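Local coordinates for class I phosphodiesterase PDEB1 (Leishmania major, PDB 2R8Q), which belongs to the class I phosphodiesterases, all-helical metal-binding proteins of the HD superfamily, and holds 3-isobutyl-1-methylxanthine in its catalytic domain, at residues Asp143-Thr155 / Glu275-Glu289. Residues are numbered along the deposited sequence; the frame is centred on the assembly and turned at random.
Sequences DHMGVNNSFYLKT and EFYRQGDMEKEKGVE. With IBM (3-isobutyl-1-methylxanthine), chain E.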
# COMPACT_ATOMS: atom_id res chain seq x y z
N ASP A 143 2.66 7.36 9.39
CA ASP A 143 3.38 6.15 9.78
C ASP A 143 4.86 6.11 9.38
O ASP A 143 5.42 5.03 9.16
CB ASP A 143 2.63 4.92 9.23
CG ASP A 143 3.12 3.61 9.83
OD1 ASP A 143 3.32 3.54 11.06
OD2 ASP A 143 3.29 2.64 9.05
N HIS A 144 5.48 7.28 9.29
CA HIS A 144 6.90 7.36 8.98
C HIS A 144 7.60 6.64 10.13
O HIS A 144 7.21 6.79 11.29
CB HIS A 144 7.33 8.83 8.91
CG HIS A 144 8.63 9.05 8.20
ND1 HIS A 144 9.84 8.63 8.70
CD2 HIS A 144 8.91 9.66 7.02
CE1 HIS A 144 10.81 8.97 7.87
NE2 HIS A 144 10.27 9.60 6.84
N MET A 145 8.63 5.85 9.81
CA MET A 145 9.35 5.08 10.82
C MET A 145 10.68 5.69 11.24
O MET A 145 11.42 5.07 12.01
CB MET A 145 9.55 3.66 10.29
CG MET A 145 8.24 2.95 9.94
SD MET A 145 8.39 1.52 8.84
CE MET A 145 7.39 2.05 7.45
N GLY A 146 10.99 6.89 10.76
CA GLY A 146 12.24 7.51 11.15
C GLY A 146 13.43 7.18 10.26
O GLY A 146 14.57 7.52 10.60
N VAL A 147 13.18 6.49 9.15
CA VAL A 147 14.26 6.16 8.21
C VAL A 147 13.81 6.57 6.82
O VAL A 147 12.61 6.55 6.52
CB VAL A 147 14.60 4.64 8.22
CG1 VAL A 147 15.16 4.25 9.58
CG2 VAL A 147 13.37 3.82 7.90
N ASN A 148 14.76 6.96 5.96
CA ASN A 148 14.41 7.39 4.61
C ASN A 148 14.23 6.23 3.62
O ASN A 148 14.43 5.07 3.96
CB ASN A 148 15.44 8.39 4.07
CG ASN A 148 16.86 7.85 4.08
OD1 ASN A 148 17.08 6.64 3.97
ND2 ASN A 148 17.83 8.75 4.19
N ASN A 149 13.82 6.55 2.40
CA ASN A 149 13.60 5.51 1.40
C ASN A 149 14.84 4.67 1.13
O ASN A 149 14.73 3.46 0.92
CB ASN A 149 13.10 6.11 0.08
CG ASN A 149 11.68 6.63 0.17
OD1 ASN A 149 10.87 6.12 0.95
ND2 ASN A 149 11.35 7.62 -0.65
N SER A 150 16.01 5.30 1.16
CA SER A 150 17.26 4.59 0.91
C SER A 150 17.47 3.44 1.89
O SER A 150 17.95 2.37 1.51
CB SER A 150 18.44 5.56 1.00
OG SER A 150 19.66 4.87 0.77
N PHE A 151 17.09 3.65 3.14
CA PHE A 151 17.25 2.64 4.17
C PHE A 151 16.55 1.34 3.79
O PHE A 151 17.12 0.25 3.92
CB PHE A 151 16.69 3.16 5.50
CG PHE A 151 16.80 2.19 6.64
CD1 PHE A 151 15.82 1.23 6.85
CD2 PHE A 151 17.88 2.25 7.51
CE1 PHE A 151 15.91 0.34 7.93
CE2 PHE A 151 17.99 1.37 8.59
CZ PHE A 151 16.99 0.41 8.80
N TYR A 152 15.32 1.44 3.30
CA TYR A 152 14.57 0.26 2.91
C TYR A 152 15.25 -0.54 1.81
O TYR A 152 15.20 -1.77 1.78
CB TYR A 152 13.15 0.64 2.48
CG TYR A 152 12.33 1.20 3.62
CD1 TYR A 152 12.22 2.58 3.81
CD2 TYR A 152 11.71 0.35 4.52
CE1 TYR A 152 11.49 3.09 4.88
CE2 TYR A 152 10.98 0.85 5.60
CZ TYR A 152 10.88 2.22 5.77
OH TYR A 152 10.17 2.71 6.85
N LEU A 153 15.91 0.17 0.90
CA LEU A 153 16.61 -0.49 -0.20
C LEU A 153 17.93 -1.10 0.27
O LEU A 153 18.23 -2.25 -0.04
CB LEU A 153 16.87 0.52 -1.32
CG LEU A 153 15.63 1.17 -1.93
CD1 LEU A 153 16.05 2.17 -3.00
CD2 LEU A 153 14.72 0.11 -2.53
N LYS A 154 18.70 -0.33 1.04
CA LYS A 154 19.99 -0.79 1.54
C LYS A 154 19.93 -2.02 2.44
O LYS A 154 20.85 -2.84 2.44
CB LYS A 154 20.69 0.33 2.32
CG LYS A 154 21.07 1.55 1.50
CD LYS A 154 21.75 2.58 2.40
CE LYS A 154 22.21 3.80 1.61
NZ LYS A 154 22.79 4.84 2.51
N THR A 155 18.85 -2.14 3.21
CA THR A 155 18.71 -3.24 4.15
C THR A 155 17.86 -4.42 3.67
O THR A 155 17.53 -5.31 4.46
CB THR A 155 18.11 -2.74 5.48
OG1 THR A 155 16.81 -2.18 5.23
CG2 THR A 155 19.01 -1.68 6.10
N GLU A 275 17.06 12.26 14.45
CA GLU A 275 16.40 11.19 13.72
C GLU A 275 17.39 10.54 12.76
O GLU A 275 17.43 9.31 12.63
CB GLU A 275 15.19 11.71 12.94
CG GLU A 275 14.47 10.59 12.19
CD GLU A 275 13.09 10.99 11.70
OE1 GLU A 275 12.26 11.43 12.53
OE2 GLU A 275 12.82 10.84 10.49
N PHE A 276 18.19 11.37 12.09
CA PHE A 276 19.20 10.86 11.16
C PHE A 276 20.19 9.97 11.90
O PHE A 276 20.54 8.88 11.43
CB PHE A 276 19.95 12.02 10.50
CG PHE A 276 19.20 12.71 9.38
CD1 PHE A 276 17.93 12.28 9.00
CD2 PHE A 276 19.77 13.78 8.71
CE1 PHE A 276 17.25 12.91 7.96
CE2 PHE A 276 19.10 14.42 7.67
CZ PHE A 276 17.83 13.98 7.29
N TYR A 277 20.66 10.42 13.06
CA TYR A 277 21.61 9.64 13.84
C TYR A 277 21.03 8.28 14.23
O TYR A 277 21.74 7.28 14.27
CB TYR A 277 22.03 10.39 15.11
CG TYR A 277 23.00 11.53 14.89
CD1 TYR A 277 23.34 12.39 15.93
CD2 TYR A 277 23.59 11.75 13.64
CE1 TYR A 277 24.24 13.43 15.74
CE2 TYR A 277 24.49 12.79 13.44
CZ TYR A 277 24.81 13.62 14.50
OH TYR A 277 25.70 14.65 14.31
N ARG A 278 19.73 8.25 14.51
CA ARG A 278 19.12 6.98 14.88
C ARG A 278 19.05 6.05 13.67
O ARG A 278 19.14 4.83 13.82
CB ARG A 278 17.73 7.20 15.50
CG ARG A 278 17.81 7.91 16.84
CD ARG A 278 16.47 7.97 17.55
NE ARG A 278 16.57 8.80 18.75
CZ ARG A 278 15.58 9.00 19.61
NH1 ARG A 278 14.40 8.43 19.41
NH2 ARG A 278 15.77 9.77 20.67
N GLN A 279 18.88 6.62 12.48
CA GLN A 279 18.86 5.77 11.29
C GLN A 279 20.27 5.21 11.13
O GLN A 279 20.45 4.04 10.78
CB GLN A 279 18.50 6.56 10.02
CG GLN A 279 18.62 5.70 8.76
CD GLN A 279 18.19 6.40 7.49
OE1 GLN A 279 17.26 7.21 7.50
NE2 GLN A 279 18.84 6.08 6.38
N GLY A 280 21.26 6.06 11.37
CA GLY A 280 22.65 5.63 11.26
C GLY A 280 22.95 4.50 12.22
O GLY A 280 23.63 3.54 11.86
N ASP A 281 22.46 4.62 13.45
CA ASP A 281 22.69 3.58 14.45
C ASP A 281 22.08 2.26 13.97
O ASP A 281 22.68 1.20 14.15
CB ASP A 281 22.07 3.96 15.80
CG ASP A 281 22.75 5.15 16.45
OD1 ASP A 281 23.93 5.42 16.12
OD2 ASP A 281 22.12 5.82 17.29
N MET A 282 20.90 2.33 13.37
CA MET A 282 20.24 1.13 12.87
C MET A 282 21.00 0.54 11.69
O MET A 282 21.05 -0.68 11.53
CB MET A 282 18.80 1.44 12.46
CG MET A 282 17.86 1.68 13.62
SD MET A 282 16.16 1.93 13.10
CE MET A 282 16.14 3.70 12.91
N GLU A 283 21.58 1.40 10.86
CA GLU A 283 22.34 0.93 9.71
C GLU A 283 23.60 0.21 10.18
O GLU A 283 24.01 -0.78 9.58
CB GLU A 283 22.68 2.10 8.79
CG GLU A 283 21.44 2.75 8.18
CD GLU A 283 21.75 3.94 7.30
OE1 GLU A 283 22.63 4.74 7.67
OE2 GLU A 283 21.10 4.08 6.24
N LYS A 284 24.21 0.71 11.25
CA LYS A 284 25.42 0.08 11.78
C LYS A 284 25.06 -1.29 12.32
O LYS A 284 25.84 -2.24 12.22
CB LYS A 284 26.02 0.93 12.89
CG LYS A 284 26.54 2.28 12.42
CD LYS A 284 27.15 3.08 13.56
CE LYS A 284 27.59 4.45 13.09
NZ LYS A 284 28.22 5.24 14.20
N GLU A 285 23.86 -1.40 12.90
CA GLU A 285 23.41 -2.67 13.46
C GLU A 285 23.07 -3.68 12.36
O GLU A 285 23.12 -4.89 12.59
CB GLU A 285 22.19 -2.45 14.35
CG GLU A 285 22.48 -1.61 15.59
CD GLU A 285 21.27 -1.47 16.49
OE1 GLU A 285 20.75 -2.50 16.96
OE2 GLU A 285 20.85 -0.31 16.73
N LYS A 286 22.74 -3.18 11.18
CA LYS A 286 22.41 -4.06 10.06
C LYS A 286 23.59 -4.28 9.12
O LYS A 286 23.47 -4.97 8.10
CB LYS A 286 21.20 -3.50 9.30
CG LYS A 286 19.95 -3.46 10.16
CD LYS A 286 18.71 -3.04 9.40
CE LYS A 286 17.48 -3.14 10.29
NZ LYS A 286 16.21 -2.78 9.59
N GLY A 287 24.74 -3.70 9.47
CA GLY A 287 25.93 -3.87 8.66
C GLY A 287 25.95 -3.20 7.30
O GLY A 287 26.58 -3.70 6.37
N VAL A 288 25.26 -2.07 7.16
CA VAL A 288 25.24 -1.37 5.89
C VAL A 288 25.94 -0.02 6.00
O VAL A 288 26.23 0.44 7.11
CB VAL A 288 23.81 -1.16 5.37
CG1 VAL A 288 23.15 -2.51 5.11
CG2 VAL A 288 23.00 -0.36 6.37
N GLU A 289 26.21 0.59 4.86
CA GLU A 289 26.88 1.88 4.80
C GLU A 289 26.14 3.00 5.52
O GLU A 289 24.91 3.11 5.42
CB GLU A 289 27.10 2.28 3.34
CG GLU A 289 27.68 3.68 3.15
CD GLU A 289 27.83 4.05 1.69
OE1 GLU A 289 28.62 3.40 0.98
OE2 GLU A 289 27.14 5.00 1.24
N9 IBM E . 17.68 16.96 4.91
C8 IBM E . 19.02 17.09 5.16
N7 IBM E . 19.31 18.00 6.05
C5 IBM E . 18.07 18.51 6.41
C4 IBM E . 17.06 17.88 5.72
N3 IBM E . 15.73 18.11 5.81
C2 IBM E . 15.38 19.09 6.70
N1 IBM E . 16.34 19.78 7.45
C6 IBM E . 17.68 19.49 7.31
O6 IBM E . 18.52 20.10 7.96
O2 IBM E . 14.20 19.37 6.85
C10 IBM E . 15.92 20.82 8.38
C11 IBM E . 14.75 17.37 5.03
C12 IBM E . 14.77 15.90 5.47
C13 IBM E . 13.77 15.66 6.60
C14 IBM E . 14.48 14.98 4.29
O HOH W 1 16.42 9.20 9.19
O HOH W 2 15.37 7.45 13.23
O HOH W 3 15.21 -3.17 7.23
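Glu275 lays its carboxylate against the backbone of Gly146, with OE2 3.4 Å from Gly146 CA, where the loop before helix 149-154 meets the C-terminal half of helix 262-285 in this all-helical phosphodiesterase domain. The two helical segments run nearly parallel, with axes 11.5 Å from each other. Glu275 OE1 is hydrogen-bonded to Tyr99 N and Glu275 OE2 to His100 ND1, two residues of the ligand pocket, and His100 stacks on His144, whose ND1 accepts from Gly146 N in the ring plane. The next residue, Phe276, turns its ring edge to 3-isobutyl-1-methylxanthine. Gln279 carries the polar core of the contact. It points its CG away from its own backbone N (chi1 174°) and runs out extended, which carries the amide to the N-terminus of helix 149-154: OE1 accepts from Asn148 N (2.9 Å) and a water shared with Gly146 O, and NE2 donates to Asn148 OD1 (3.0 Å). The two amide planes stand 85° apart, and the donor comes from above the Asn148 carbonyl plane. Asn148 is the N-cap, and its OD1 is gripped by two donors, Phe151 N and Gln279 NE2, which probably holds the cap in place. Met282 bends so that CE touches Val147 CG1 at 3.5 Å, while its sulfur makes an oblique Met-aromatic contact with Phe151. Glu283 OE2 receives the second N-H of Gln279 NE2 almost straight (173°), which, with the Asn148 bonds, probably holds the amide's rotation; Glu283 CG abuts the edge of the Phe151 ring, whose opposite faces are covered by Val147 CG1 and Thr155 CG2. Lys286 brings NZ to the same ring's edge, 3.4 Å from Phe151 CZ, and donates to a water that in turn donates to Thr155 OG1. Past the Schellman turn at Gly287, Val288 packs its CG1 against the backbone carbonyl of Lys154, 3.5 Å from that O atom.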